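Local atomic coordinates of protein archease (Thermotoga maritima, PDB entry 1J5U), a protein that probably activates the tRNA-splicing ligase RtcB by promoting its guanylylation, and binds calcium. Residues G48-T53 with K102-E107. Residues are numbered along the deposited sequence; the frame is centred on the assembly and turned at random.
Sequences GIVLDT and KIRKKE
Val-50 faces both Arg-104 and Lys-105 across an antiparallel pairing, which makes this a worked example of the classic beta bulge, here joining the short strand 50-52 to the end of strand 95-105. The tight part is the backbone. One acceptor serves the two bulge residues: Val-50 O takes a short bond from Arg-104 N (2.6 Å) and a long, weak one from Lys-105 N. Within the bulge Val-50 N also donates to Lys-105 O (2.7 Å); beyond it Asp-52 N bonds Lys-102 O almost straight (172° at the hydrogen). Toward helix 66-81 the side chains of Ile-49 and Ile-103 cross at a slant, CG2 against CG1 at 3.9 Å, and both rest on Ala-85 and on Ile-80 of that helix. The solvent side, by contrast, is charged. There Lys-105 runs beside Val-50, CG against CB, while the Arg-104 side chain sets off toward strand 50-52 and crosses Asp-52 at about a right angle. Its CG lies anti to the backbone N (chi1 -170°), and a bend at chi3 (-57°) brings NE to Asp-52. One guanidinium face lies over Val-50 CG1, off-centre, and the edge turns to Asp-52. In that salt bridge NE meets OD1 at 3.1 Å, from above the carboxylate plane.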
# COMPACT_ATOMS: atom_id res chain seq x y z
N GLY A 48 1.38 -12.05 2.71
CA GLY A 48 2.33 -13.13 2.94
C GLY A 48 3.20 -13.39 1.72
O GLY A 48 3.51 -14.54 1.38
N ILE A 49 3.59 -12.31 1.05
CA ILE A 49 4.39 -12.40 -0.16
C ILE A 49 5.81 -12.88 0.09
O ILE A 49 6.48 -12.43 1.01
CB ILE A 49 4.41 -11.02 -0.89
CG1 ILE A 49 3.02 -10.72 -1.41
CG2 ILE A 49 5.43 -11.02 -2.04
CD1 ILE A 49 2.80 -9.29 -1.89
N VAL A 50 6.25 -13.83 -0.72
CA VAL A 50 7.61 -14.35 -0.64
C VAL A 50 8.21 -13.90 -1.96
O VAL A 50 7.61 -14.09 -3.03
CB VAL A 50 7.65 -15.90 -0.52
CG1 VAL A 50 9.09 -16.39 -0.41
CG2 VAL A 50 6.87 -16.35 0.71
N LEU A 51 9.39 -13.30 -1.91
CA LEU A 51 10.01 -12.77 -3.11
C LEU A 51 11.08 -13.61 -3.81
O LEU A 51 11.85 -14.32 -3.18
CB LEU A 51 10.62 -11.40 -2.81
CG LEU A 51 9.70 -10.32 -2.23
CD1 LEU A 51 10.52 -9.08 -1.92
CD2 LEU A 51 8.61 -10.00 -3.21
N ASP A 52 11.11 -13.51 -5.14
CA ASP A 52 12.14 -14.17 -5.93
C ASP A 52 13.20 -13.06 -6.05
O ASP A 52 13.08 -12.01 -5.42
CB ASP A 52 11.64 -14.57 -7.31
CG ASP A 52 11.10 -16.00 -7.36
OD1 ASP A 52 11.66 -16.88 -6.66
OD2 ASP A 52 10.13 -16.27 -8.11
N THR A 53 14.23 -13.28 -6.87
CA THR A 53 15.29 -12.30 -7.00
C THR A 53 15.18 -11.31 -8.14
O THR A 53 15.74 -10.22 -8.06
CB THR A 53 16.64 -13.00 -7.13
OG1 THR A 53 16.63 -13.77 -8.34
CG2 THR A 53 16.88 -13.92 -5.95
N LYS A 102 10.12 -9.99 -8.12
CA LYS A 102 9.17 -10.97 -8.59
C LYS A 102 8.65 -11.75 -7.40
O LYS A 102 9.40 -12.14 -6.52
CB LYS A 102 9.84 -11.93 -9.58
CG LYS A 102 8.86 -12.79 -10.33
CD LYS A 102 7.94 -11.94 -11.20
CE LYS A 102 6.82 -12.78 -11.80
NZ LYS A 102 5.91 -11.99 -12.65
N ILE A 103 7.34 -11.96 -7.38
CA ILE A 103 6.70 -12.70 -6.30
C ILE A 103 6.88 -14.20 -6.51
O ILE A 103 6.47 -14.73 -7.54
CB ILE A 103 5.20 -12.37 -6.27
CG1 ILE A 103 5.02 -10.90 -5.90
CG2 ILE A 103 4.46 -13.33 -5.37
CD1 ILE A 103 3.58 -10.42 -5.97
N ARG A 104 7.52 -14.87 -5.55
CA ARG A 104 7.69 -16.31 -5.67
C ARG A 104 6.32 -16.92 -5.36
O ARG A 104 5.75 -17.64 -6.17
CB ARG A 104 8.73 -16.82 -4.68
CG ARG A 104 9.12 -18.28 -4.93
CD ARG A 104 10.08 -18.79 -3.87
NE ARG A 104 11.28 -17.97 -3.79
CZ ARG A 104 12.12 -17.98 -2.76
NH1 ARG A 104 11.88 -18.76 -1.72
NH2 ARG A 104 13.19 -17.19 -2.77
N LYS A 105 5.79 -16.59 -4.19
CA LYS A 105 4.48 -17.08 -3.79
C LYS A 105 3.82 -16.15 -2.78
O LYS A 105 4.47 -15.30 -2.18
CB LYS A 105 4.58 -18.50 -3.21
CG LYS A 105 5.54 -18.65 -2.04
CD LYS A 105 5.41 -20.04 -1.42
CE LYS A 105 6.51 -20.30 -0.40
NZ LYS A 105 7.87 -20.29 -1.03
N LYS A 106 2.51 -16.33 -2.62
CA LYS A 106 1.71 -15.54 -1.69
C LYS A 106 0.92 -16.48 -0.78
O LYS A 106 0.52 -17.56 -1.19
CB LYS A 106 0.72 -14.64 -2.43
CG LYS A 106 1.35 -13.59 -3.30
CD LYS A 106 0.35 -12.51 -3.67
CE LYS A 106 -0.86 -13.08 -4.38
NZ LYS A 106 -1.78 -12.00 -4.82
N GLU A 107 0.72 -16.06 0.47
CA GLU A 107 0.01 -16.85 1.46
C GLU A 107 -0.65 -15.86 2.41
O GLU A 107 -0.04 -15.45 3.39
CB GLU A 107 0.99 -17.72 2.26
CG GLU A 107 2.17 -18.24 1.44
CD GLU A 107 3.47 -18.29 2.23
OE1 GLU A 107 3.83 -17.26 2.86
OE2 GLU A 107 4.13 -19.35 2.22